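Local coordinates for protein A52 (PDB 2VVW), which targets host Toll-like receptor signalling complexes with a Bcl-2-like fold, binding IRAK2 to inhibit NF-kappa-B signalling and TRAF6 to activate p38, at residues K140-S143 with I144-R148; M21-I24 with L25-Y28; D111-N115 with E116-S120. One frame throughout, in Å; residues are numbered along the deposited sequence. Where two conformers were deposited one is given.

From the N terminus the chain first reaches interaction 2, the opening two turns of helix 21-35, then interaction 3, where helix 96-115 ends and the chain turns toward helix 123-132, and last interaction 1, in the middle of helix 135-153. Each is local and contiguous, so they follow in series; none nests in or crosses another, and only interaction 3 makes a turn. Interactions 1 and 2 touch directly: Leu-145 CD1 packs 3.4 Å from Met-21 CE, joining helix 135-153 to helix 21-35. Interaction 3 lies across the chain's centre from interaction 1, with nearest atoms about 17 Å apart.

Interaction 1: K140-S143 with I144-R148; sequences KIKS and ILQNR
Ile-141 and Leu-145, one helical turn apart, make the tight side of this contact. Their side chains run side by side in the same direction, and the branch methyl CG2 of Ile-141 meets CD1 of Leu-145 at 3.9 Å. With CG1 of Ile-141 beside the backbone N (chi1 -70°), CG2 is left anti to it, on the flank nearer the following turn, where Leu-145 can meet it. Both residues are buried. Beneath them the backbone is regular alpha helix: the amides of Ile-144, Leu-145, Gln-146 and Asn-147 bond in turn to the carbonyls of Lys-140, Ile-141, Lys-142 and Ser-143, and the bond from Leu-145 N to Ile-141 O is 2.9 Å long.

On the polar side the two side chains meet more loosely. Lys-142 and Gln-146 cross obliquely, and Lys-142 CE comes no nearer than 4.1 Å to Gln-146 NE2. Each polar end looks elsewhere: Lys-142 NZ bonds to the carbonyl of Asp-19, while Gln-146 NE2 bonds to that of Leu-15, so this edge of the helix holds down the chain that leads into helix 21-35. The stem of Gln-146 nevertheless lies close against the backbone, its CG 3.2 Å from Lys-142 O. Further round, Lys-140, Ser-143 and Asn-147 are exposed to solvent; the carboxamide of Asn-147 folds back over the carbonyl of Ser-143, one turn back, with Asn-147 CG 3.3 Å from Ser-143 O.

Helix 135-153 of this all-helical Bcl-2-like fold is thus set between several neighbours. Ile-141 packs on Val-96 and Ile-103 of helix 96-115, and Ile-144 lies on Tyr-97 of the same helix. Leu-145 reaches Glu-47 and Ile-48 of helix 43-49 as well as Met-21 at the start of helix 21-35.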
ATOM      1  N   LYS A 140      -9.368  21.087  -6.843  1.00 29.56           N
ATOM      2  CA  LYS A 140     -10.710  21.163  -7.434  1.00 31.74           C
ATOM      3  C   LYS A 140     -11.445  19.834  -7.314  1.00 29.33           C
ATOM      4  O   LYS A 140     -12.652  19.801  -7.019  1.00 28.69           O
ATOM      5  CB  LYS A 140     -10.629  21.600  -8.901  1.00 31.97           C
ATOM      6  CG  LYS A 140     -10.126  23.045  -9.058  1.00 37.48           C
ATOM      7  CD  LYS A 140     -10.019  23.478 -10.519  1.00 39.65           C
ATOM      8  CE  LYS A 140     -11.253  24.266 -10.956  1.00 47.49           C
ATOM      9  NZ  LYS A 140     -11.336  25.621 -10.304  1.00 51.77           N
ATOM     10  N   ILE A 141     -10.711  18.740  -7.514  1.00 27.40           N
ATOM     11  CA  ILE A 141     -11.295  17.405  -7.374  1.00 27.23           C
ATOM     12  C   ILE A 141     -11.802  17.193  -5.942  1.00 27.88           C
ATOM     13  O   ILE A 141     -12.902  16.659  -5.726  1.00 27.76           O
ATOM     14  CB  ILE A 141     -10.282  16.300  -7.730  1.00 26.22           C
ATOM     15  CG1 ILE A 141      -9.975  16.291  -9.243  1.00 27.92           C
ATOM     16  CG2 ILE A 141     -10.823  14.927  -7.333  1.00 25.08           C
ATOM     17  CD1 ILE A 141      -8.641  15.618  -9.614  1.00 27.14           C
ATOM     18  N   LYS A 142     -10.984  17.614  -4.976  1.00 28.16           N
ATOM     19  CA  LYS A 142     -11.310  17.514  -3.547  1.00 27.95           C
ATOM     20  C   LYS A 142     -12.614  18.244  -3.221  1.00 28.86           C
ATOM     21  O   LYS A 142     -13.497  17.687  -2.573  1.00 28.00           O
ATOM     22  CB  LYS A 142     -10.160  18.078  -2.706  1.00 29.20           C
ATOM     23  CG  LYS A 142     -10.232  17.713  -1.235  1.00 28.25           C
ATOM     24  CD  LYS A 142      -9.192  18.476  -0.431  1.00 29.95           C
ATOM     25  CE  LYS A 142      -9.177  18.016   1.010  1.00 28.74           C
ATOM     26  NZ  LYS A 142      -8.068  18.631   1.755  1.00 29.46           N
ATOM     27  N   SER A 143     -12.729  19.481  -3.700  1.00 30.49           N
ATOM     28  CA  SER A 143     -13.945  20.269  -3.538  1.00 32.52           C
ATOM     29  C   SER A 143     -15.170  19.580  -4.095  1.00 32.07           C
ATOM     30  O   SER A 143     -16.219  19.597  -3.474  1.00 32.51           O
ATOM     31  CB  SER A 143     -13.792  21.634  -4.192  1.00 33.94           C
ATOM     32  OG  SER A 143     -12.846  22.397  -3.481  1.00 38.33           O
ATOM     33  N   ILE A 144     -15.030  18.982  -5.274  1.00 31.57           N
ATOM     34  CA  ILE A 144     -16.133  18.280  -5.911  1.00 31.61           C
ATOM     35  C   ILE A 144     -16.547  17.090  -5.060  1.00 30.12           C
ATOM     36  O   ILE A 144     -17.741  16.903  -4.817  1.00 29.71           O
ATOM     37  CB  ILE A 144     -15.779  17.866  -7.366  1.00 31.97           C
ATOM     38  CG1 ILE A 144     -15.799  19.105  -8.269  1.00 33.37           C
ATOM     39  CG2 ILE A 144     -16.756  16.796  -7.918  1.00 30.89           C
ATOM     40  CD1 ILE A 144     -15.332  18.854  -9.700  1.00 32.96           C
ATOM     41  N   LEU A 145     -15.564  16.321  -4.578  1.00 27.87           N
ATOM     42  CA  LEU A 145     -15.837  15.134  -3.766  1.00 27.43           C
ATOM     43  C   LEU A 145     -16.519  15.513  -2.465  1.00 28.69           C
ATOM     44  O   LEU A 145     -17.487  14.881  -2.054  1.00 29.09           O
ATOM     45  CB  LEU A 145     -14.547  14.354  -3.484  1.00 26.33           C
ATOM     46  CG  LEU A 145     -14.047  13.462  -4.619  1.00 24.83           C
ATOM     47  CD1 LEU A 145     -12.591  13.034  -4.400  1.00 21.61           C
ATOM     48  CD2 LEU A 145     -14.952  12.231  -4.761  1.00 23.19           C
ATOM     49  N   GLN A 146     -16.019  16.571  -1.832  1.00 29.34           N
ATOM     50  CA  GLN A 146     -16.616  17.085  -0.612  1.00 30.82           C
ATOM     51  C   GLN A 146     -18.082  17.443  -0.822  1.00 33.06           C
ATOM     52  O   GLN A 146     -18.929  17.078  -0.000  1.00 33.72           O
ATOM     53  CB  GLN A 146     -15.841  18.299  -0.108  1.00 31.58           C
ATOM     54  CG  GLN A 146     -14.481  17.968   0.493  1.00 28.39           C
ATOM     55  CD  GLN A 146     -13.682  19.216   0.867  1.00 31.05           C
ATOM     56  OE1 GLN A 146     -13.718  20.220   0.165  1.00 36.74           O
ATOM     57  NE2 GLN A 146     -12.967  19.153   1.981  1.00 27.76           N
ATOM     58  N   ASN A 147     -18.375  18.153  -1.912  1.00 33.93           N
ATOM     59  CA  ASN A 147     -19.759  18.480  -2.270  1.00 37.72           C
ATOM     60  C   ASN A 147     -20.620  17.237  -2.412  1.00 37.26           C
ATOM     61  O   ASN A 147     -21.742  17.192  -1.914  1.00 38.35           O
ATOM     62  CB  ASN A 147     -19.831  19.250  -3.597  1.00 39.97           C
ATOM     63  CG  ASN A 147     -19.361  20.676  -3.473  1.00 44.97           C
ATOM     64  OD1 ASN A 147     -19.488  21.296  -2.420  1.00 51.48           O
ATOM     65  ND2 ASN A 147     -18.809  21.208  -4.557  1.00 50.84           N
ATOM     66  N   ARG A 148     -20.095  16.243  -3.120  1.00 36.01           N
ATOM     67  CA  ARG A 148     -20.849  15.021  -3.389  1.00 36.64           C
ATOM     68  C   ARG A 148     -21.124  14.238  -2.113  1.00 36.27           C
ATOM     69  O   ARG A 148     -22.186  13.623  -1.978  1.00 37.41           O
ATOM     70  CB  ARG A 148     -20.117  14.152  -4.406  1.00 35.34           C
ATOM     71  CG  ARG A 148     -20.170  14.742  -5.812  1.00 36.36           C
ATOM     72  CD  ARG A 148     -19.469  13.879  -6.844  1.00 35.09           C
ATOM     73  NE  ARG A 148     -19.456  14.530  -8.162  1.00 36.02           N
ATOM     74  CZ  ARG A 148     -18.933  14.012  -9.275  1.00 34.31           C
ATOM     75  NH1 ARG A 148     -18.380  12.810  -9.276  1.00 32.31           N
ATOM     76  NH2 ARG A 148     -18.966  14.709 -10.401  1.00 35.10           N
TER

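Interaction 2: M21-I24 with L25-Y28; sequences MFTI and LEEY
Phe-22 and Glu-26 meet one turn apart in the first two turns of helix 21-35, part of the Bcl-2-like helical bundle. The phenyl ring and the carboxylate planes stand 42° apart, and Glu-26 CG and OE1 both approach Phe-22 CE2 at 3.5 Å, stem and carboxylate lying together along that side of the ring. CG of Phe-22 is anti to the backbone N (chi1 -166°), which swings the ring out to where the glutamate passes. Helix 123-132 flanks this pair, with Ile-129 against Phe-22 and Leu-126 against Glu-26.

On the buried side Met-21 slants across Leu-25. Its chain bends at the second and third torsions and carries Met-21 CE to 4.1 Å from Leu-25 CG; both side chains also pack on Leu-138 of helix 135-153. Thr-23, Glu-27 and Tyr-28 turn their polar ends to partners elsewhere: Thr-23 OG1 bonds to Lys-6 NZ, Tyr-28 OH to Arg-32, and Glu-27 OE2 makes a salt bridge with Lys-123 of the second subunit, tying this helix to the dimer partner. The last backbone bond of the two turns runs from Tyr-28 N to Ile-24 O at 2.9 Å.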
ATOM      1  N   MET A  21      -5.412  15.079  -0.888  1.00 23.96           N
ATOM      2  CA  MET A  21      -5.953  14.411  -2.077  1.00 22.99           C
ATOM      3  C   MET A  21      -4.979  13.364  -2.675  1.00 22.23           C
ATOM      4  O   MET A  21      -5.383  12.259  -2.999  1.00 20.08           O
ATOM      5  CB  MET A  21      -6.390  15.460  -3.122  1.00 24.32           C
ATOM      6  CG  MET A  21      -7.422  14.959  -4.111  1.00 25.13           C
ATOM      7  SD  MET A  21      -8.960  14.491  -3.285  1.00 25.87           S
ATOM      8  CE  MET A  21      -9.202  12.828  -3.937  1.00 24.63           C
ATOM      9  N   PHE A  22      -3.690  13.671  -2.754  1.00 22.41           N
ATOM     10  CA  PHE A  22      -2.765  12.691  -3.337  1.00 23.61           C
ATOM     11  C   PHE A  22      -2.620  11.417  -2.482  1.00 22.56           C
ATOM     12  O   PHE A  22      -2.588  10.306  -3.015  1.00 22.10           O
ATOM     13  CB  PHE A  22      -1.386  13.286  -3.629  1.00 26.91           C
ATOM     14  CG  PHE A  22      -0.549  12.394  -4.519  1.00 26.82           C
ATOM     15  CD1 PHE A  22      -0.797  12.325  -5.884  1.00 29.94           C
ATOM     16  CD2 PHE A  22       0.441  11.574  -3.977  1.00 31.83           C
ATOM     17  CE1 PHE A  22      -0.044  11.483  -6.700  1.00 29.17           C
ATOM     18  CE2 PHE A  22       1.196  10.724  -4.795  1.00 27.17           C
ATOM     19  CZ  PHE A  22       0.946  10.674  -6.142  1.00 27.23           C
ATOM     20  N   THR A  23      -2.578  11.572  -1.162  1.00 23.14           N
ATOM     21  CA  THR A  23      -2.541  10.409  -0.264  1.00 22.73           C
ATOM     22  C   THR A  23      -3.784   9.547  -0.409  1.00 20.76           C
ATOM     23  O   THR A  23      -3.700   8.322  -0.395  1.00 19.73           O
ATOM     24  CB  THR A  23      -2.413  10.821   1.178  1.00 23.49           C
ATOM     25  OG1 THR A  23      -1.282  11.679   1.315  1.00 25.80           O
ATOM     26  CG2 THR A  23      -2.231   9.585   2.080  1.00 25.36           C
ATOM     27  N   ILE A  24      -4.939  10.195  -0.530  1.00 20.46           N
ATOM     28  CA  ILE A  24      -6.191   9.494  -0.728  1.00 19.49           C
ATOM     29  C   ILE A  24      -6.131   8.649  -1.991  1.00 19.23           C
ATOM     30  O   ILE A  24      -6.520   7.461  -1.990  1.00 18.46           O
ATOM     31  CB  ILE A  24      -7.397  10.484  -0.788  1.00 20.55           C
ATOM     32  CG1 ILE A  24      -7.685  11.071   0.614  1.00 24.03           C
ATOM     33  CG2 ILE A  24      -8.619   9.803  -1.305  1.00 18.14           C
ATOM     34  CD1 ILE A  24      -8.633  12.279   0.597  1.00 22.36           C
ATOM     35  N   LEU A  25      -5.644   9.247  -3.076  1.00 19.03           N
ATOM     36  CA  LEU A  25      -5.530   8.532  -4.332  1.00 18.40           C
ATOM     37  C   LEU A  25      -4.475   7.417  -4.278  1.00 17.85           C
ATOM     38  O   LEU A  25      -4.686   6.348  -4.839  1.00 17.94           O
ATOM     39  CB  LEU A  25      -5.272   9.492  -5.504  1.00 18.71           C
ATOM     40  CG  LEU A  25      -6.384  10.501  -5.842  1.00 20.69           C
ATOM     41  CD1 LEU A  25      -5.904  11.487  -6.880  1.00 19.24           C
ATOM     42  CD2 LEU A  25      -7.615   9.792  -6.321  1.00 19.06           C
ATOM     43  N   GLU A  26      -3.364   7.648  -3.589  1.00 19.28           N
ATOM     44  CA  GLU A  26      -2.349   6.593  -3.384  1.00 21.04           C
ATOM     45  C   GLU A  26      -2.988   5.375  -2.751  1.00 20.24           C
ATOM     46  O   GLU A  26      -2.807   4.272  -3.234  1.00 20.03           O
ATOM     47  CB  GLU A  26      -1.188   7.039  -2.492  1.00 22.64           C
ATOM     48  CG  GLU A  26      -0.181   7.982  -3.113  1.00 28.94           C
ATOM     49  CD  GLU A  26       0.979   8.338  -2.158  1.00 32.40           C
ATOM     50  OE1 GLU A  26       2.156   8.151  -2.552  1.00 41.68           O
ATOM     51  OE2 GLU A  26       0.716   8.785  -1.014  1.00 41.04           O
ATOM     52  N   GLU A  27      -3.731   5.586  -1.669  1.00 20.62           N
ATOM     53  CA  GLU A  27      -4.358   4.486  -0.944  1.00 20.90           C
ATOM     54  C   GLU A  27      -5.467   3.847  -1.752  1.00 20.20           C
ATOM     55  O   GLU A  27      -5.656   2.633  -1.692  1.00 21.57           O
ATOM     56  CB  GLU A  27      -4.869   4.953   0.428  1.00 20.40           C
ATOM     57  CG  GLU A  27      -3.737   5.278   1.388  1.00 20.57           C
ATOM     58  CD  GLU A  27      -4.096   5.217   2.861  1.00 23.51           C
ATOM     59  OE1 GLU A  27      -5.249   4.861   3.227  1.00 18.87           O
ATOM     60  OE2 GLU A  27      -3.187   5.544   3.663  1.00 23.05           O
ATOM     61  N   TYR A  28      -6.215   4.660  -2.500  1.00 19.63           N
ATOM     62  CA  TYR A  28      -7.265   4.143  -3.390  1.00 19.37           C
ATOM     63  C   TYR A  28      -6.704   3.167  -4.435  1.00 18.87           C
ATOM     64  O   TYR A  28      -7.178   2.043  -4.600  1.00 19.53           O
ATOM     65  CB  TYR A  28      -7.953   5.312  -4.095  1.00 20.64           C
ATOM     66  CG  TYR A  28      -9.013   4.888  -5.074  1.00 22.04           C
ATOM     67  CD1 TYR A  28     -10.227   4.349  -4.622  1.00 23.93           C
ATOM     68  CD2 TYR A  28      -8.806   4.997  -6.446  1.00 20.99           C
ATOM     69  CE1 TYR A  28     -11.202   3.951  -5.496  1.00 23.16           C
ATOM     70  CE2 TYR A  28      -9.788   4.603  -7.341  1.00 22.84           C
ATOM     71  CZ  TYR A  28     -10.986   4.074  -6.859  1.00 22.33           C
ATOM     72  OH  TYR A  28     -11.970   3.681  -7.735  1.00 24.04           O
TER

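Interaction 3: D111-N115 with E116-S120; sequences DVWRN and EKLFS
Val-112, Trp-113 and Arg-114 offer their carbonyls to the chain as it leaves helix 96-115: Glu-116 N bonds to Val-112 O, Lys-117 N to Arg-114 O, and Leu-118 N to Trp-113 O, the last at 2.9 Å. Lys-117 has positive phi (65°), which turns the backbone away from the helix axis. Its amide sits above the carbonyl plane of Arg-114 rather than on a lone pair.

Among the side chains, Leu-118 folds back on Trp-113, the two crossing at about a right angle with Leu-118 CD1 4.2 Å from Trp-113 CD1. The buried tryptophan is also held by its NE1, which bonds to the carbonyl of Leu-71. Phe-119 comes round on another flank, bringing CE1 within 3.9 Å of Arg-114 CG and 3.7 Å of Arg-114 O. Lys-117 CA lies over one face of this ring, displaced toward the rim, and Leu-35 of the second subunit packs against Phe-119.

In one of two modelled conformers, Arg-114 bends at its third torsion (chi3 61°), turning the guanidinium back along the helix. There Arg-114 NH1 can make a salt bridge with Asp-111 OD1 at 2.9 Å; the oxygen lies nearly in the guanidinium plane but is met on its anti side, from out of the carboxylate plane. Asp-111 OD2 pairs with Arg-32, a salt bridge that ties the end of helix 96-115 to helix 21-35.

Positive phi at Lys-117, with bonds back into the last turn, makes this a Schellman motif, overlapped by an inverse gamma turn centred on Leu-118.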
ATOM      1  N   ASP A 111      -7.513  -2.619 -12.372  1.00 21.40           N
ATOM      2  CA  ASP A 111      -8.267  -3.870 -12.265  1.00 22.49           C
ATOM      3  C   ASP A 111      -7.702  -4.944 -13.165  1.00 22.74           C
ATOM      4  O   ASP A 111      -7.675  -6.110 -12.791  1.00 26.38           O
ATOM      5  CB  ASP A 111      -9.736  -3.721 -12.666  1.00 24.86           C
ATOM      6  CG  ASP A 111     -10.518  -2.796 -11.775  1.00 26.30           C
ATOM      7  OD1 ASP A 111     -10.127  -2.550 -10.621  1.00 27.26           O
ATOM      8  OD2 ASP A 111     -11.565  -2.324 -12.256  1.00 27.76           O
ATOM      9  N   VAL A 112      -7.340  -4.558 -14.388  1.00 21.74           N
ATOM     10  CA  VAL A 112      -6.828  -5.510 -15.367  1.00 21.89           C
ATOM     11  C   VAL A 112      -5.540  -6.115 -14.828  1.00 20.50           C
ATOM     12  O   VAL A 112      -5.334  -7.319 -14.889  1.00 20.21           O
ATOM     13  CB  VAL A 112      -6.594  -4.845 -16.769  1.00 22.24           C
ATOM     14  CG1 VAL A 112      -5.884  -5.792 -17.738  1.00 21.82           C
ATOM     15  CG2 VAL A 112      -7.920  -4.381 -17.372  1.00 21.59           C
ATOM     16  N   TRP A 113      -4.659  -5.268 -14.317  1.00 19.44           N
ATOM     17  CA  TRP A 113      -3.397  -5.737 -13.761  1.00 20.28           C
ATOM     18  C   TRP A 113      -3.548  -6.611 -12.521  1.00 21.38           C
ATOM     19  O   TRP A 113      -2.851  -7.636 -12.392  1.00 22.17           O
ATOM     20  CB  TRP A 113      -2.491  -4.550 -13.488  1.00 20.25           C
ATOM     21  CG  TRP A 113      -2.019  -3.849 -14.717  1.00 20.09           C
ATOM     22  CD1 TRP A 113      -1.828  -4.382 -15.969  1.00 18.74           C
ATOM     23  CD2 TRP A 113      -1.633  -2.471 -14.810  1.00 17.95           C
ATOM     24  NE1 TRP A 113      -1.332  -3.414 -16.821  1.00 21.71           N
ATOM     25  CE2 TRP A 113      -1.222  -2.234 -16.142  1.00 17.12           C
ATOM     26  CE3 TRP A 113      -1.617  -1.404 -13.901  1.00 20.05           C
ATOM     27  CZ2 TRP A 113      -0.790  -0.977 -16.581  1.00 18.87           C
ATOM     28  CZ3 TRP A 113      -1.162  -0.166 -14.338  1.00 18.88           C
ATOM     29  CH2 TRP A 113      -0.767   0.030 -15.674  1.00 20.32           C
ATOM     30  N   ARG A 114      -4.476  -6.255 -11.633  1.00 20.75           N
ATOM     31  CA  ARG A 114      -4.738  -7.083 -10.464  1.00 21.37           C
ATOM     32  C   ARG A 114      -5.146  -8.464 -10.911  1.00 22.81           C
ATOM     33  O   ARG A 114      -4.630  -9.482 -10.411  1.00 26.30           O
ATOM     34  CB  ARG A 114      -5.835  -6.458  -9.607  0.70 20.51           C
ATOM     35  CG  ARG A 114      -6.030  -7.128  -8.247  0.70 25.49           C
ATOM     36  CD  ARG A 114      -7.265  -6.567  -7.538  0.70 24.97           C
ATOM     37  NE  ARG A 114      -8.471  -6.813  -8.324  0.70 26.71           N
ATOM     38  CZ  ARG A 114      -9.198  -5.895  -8.968  0.70 25.23           C
ATOM     39  NH1 ARG A 114      -8.909  -4.586  -8.917  0.70 20.06           N
ATOM     40  NH2 ARG A 114     -10.259  -6.305  -9.653  0.70 24.44           N
ATOM     41  N   ASN A 115      -6.079  -8.511 -11.848  1.00 24.68           N
ATOM     42  CA  ASN A 115      -6.619  -9.786 -12.338  1.00 26.05           C
ATOM     43  C   ASN A 115      -5.561 -10.672 -12.987  1.00 26.00           C
ATOM     44  O   ASN A 115      -5.654 -11.890 -12.933  1.00 25.52           O
ATOM     45  CB  ASN A 115      -7.784  -9.538 -13.304  1.00 29.26           C
ATOM     46  CG  ASN A 115      -8.989  -8.913 -12.613  1.00 33.77           C
ATOM     47  OD1 ASN A 115      -9.118  -8.961 -11.383  1.00 39.32           O
ATOM     48  ND2 ASN A 115      -9.861  -8.294 -13.401  1.00 36.37           N
ATOM     49  N   GLU A 116      -4.543 -10.048 -13.572  1.00 23.76           N
ATOM     50  CA  GLU A 116      -3.417 -10.746 -14.176  1.00 25.18           C
ATOM     51  C   GLU A 116      -2.278 -11.016 -13.164  1.00 25.73           C
ATOM     52  O   GLU A 116      -1.262 -11.648 -13.503  1.00 24.64           O
ATOM     53  CB  GLU A 116      -2.909  -9.915 -15.356  1.00 24.92           C
ATOM     54  CG  GLU A 116      -1.805 -10.529 -16.206  1.00 28.40           C
ATOM     55  CD  GLU A 116      -2.245 -11.721 -17.028  1.00 35.27           C
ATOM     56  OE1 GLU A 116      -3.417 -12.153 -16.942  1.00 34.71           O
ATOM     57  OE2 GLU A 116      -1.387 -12.240 -17.768  1.00 40.30           O
ATOM     58  N   LYS A 117      -2.475 -10.543 -11.932  1.00 24.72           N
ATOM     59  CA  LYS A 117      -1.530 -10.689 -10.818  1.00 26.28           C
ATOM     60  C   LYS A 117      -0.225  -9.946 -11.075  1.00 24.57           C
ATOM     61  O   LYS A 117       0.833 -10.322 -10.571  1.00 25.23           O
ATOM     62  CB  LYS A 117      -1.308 -12.168 -10.463  1.00 27.82           C
ATOM     63  CG  LYS A 117      -2.586 -12.845 -10.048  1.00 32.83           C
ATOM     64  CD  LYS A 117      -2.381 -14.309  -9.797  1.00 36.07           C
ATOM     65  CE  LYS A 117      -3.625 -14.944  -9.197  1.00 44.05           C
ATOM     66  NZ  LYS A 117      -3.468 -16.425  -9.025  1.00 47.61           N
ATOM     67  N   LEU A 118      -0.322  -8.865 -11.835  1.00 22.21           N
ATOM     68  CA  LEU A 118       0.801  -7.953 -12.035  1.00 21.66           C
ATOM     69  C   LEU A 118       0.711  -6.897 -10.949  1.00 22.67           C
ATOM     70  O   LEU A 118       0.499  -5.718 -11.220  1.00 22.84           O
ATOM     71  CB  LEU A 118       0.747  -7.340 -13.436  1.00 21.38           C
ATOM     72  CG  LEU A 118       0.937  -8.353 -14.567  1.00 19.96           C
ATOM     73  CD1 LEU A 118       0.578  -7.805 -15.947  1.00 19.97           C
ATOM     74  CD2 LEU A 118       2.350  -8.965 -14.555  1.00 24.54           C
ATOM     75  N   PHE A 119       0.923  -7.330  -9.707  1.00 24.15           N
ATOM     76  CA  PHE A 119       0.462  -6.571  -8.558  1.00 24.92           C
ATOM     77  C   PHE A 119       1.195  -5.237  -8.380  1.00 25.84           C
ATOM     78  O   PHE A 119       0.560  -4.246  -8.014  1.00 30.66           O
ATOM     79  CB  PHE A 119       0.510  -7.433  -7.278  1.00 25.56           C
ATOM     80  CG  PHE A 119      -0.575  -8.492  -7.208  1.00 23.70           C
ATOM     81  CD1 PHE A 119      -1.909  -8.119  -7.179  1.00 22.96           C
ATOM     82  CD2 PHE A 119      -0.259  -9.846  -7.141  1.00 24.22           C
ATOM     83  CE1 PHE A 119      -2.918  -9.086  -7.104  1.00 27.27           C
ATOM     84  CE2 PHE A 119      -1.261 -10.812  -7.068  1.00 24.97           C
ATOM     85  CZ  PHE A 119      -2.590 -10.424  -7.044  1.00 24.99           C
ATOM     86  N   SER A 120       2.485  -5.181  -8.700  1.00 25.54           N
ATOM     87  CA  SER A 120       3.290  -3.946  -8.545  1.00 24.52           C
ATOM     88  C   SER A 120       3.007  -2.813  -9.553  1.00 23.59           C
ATOM     89  O   SER A 120       3.511  -1.676  -9.407  1.00 20.69           O
ATOM     90  CB  SER A 120       4.779  -4.302  -8.637  1.00 25.63           C
ATOM     91  OG  SER A 120       5.094  -4.801  -9.921  1.00 27.60           O
TER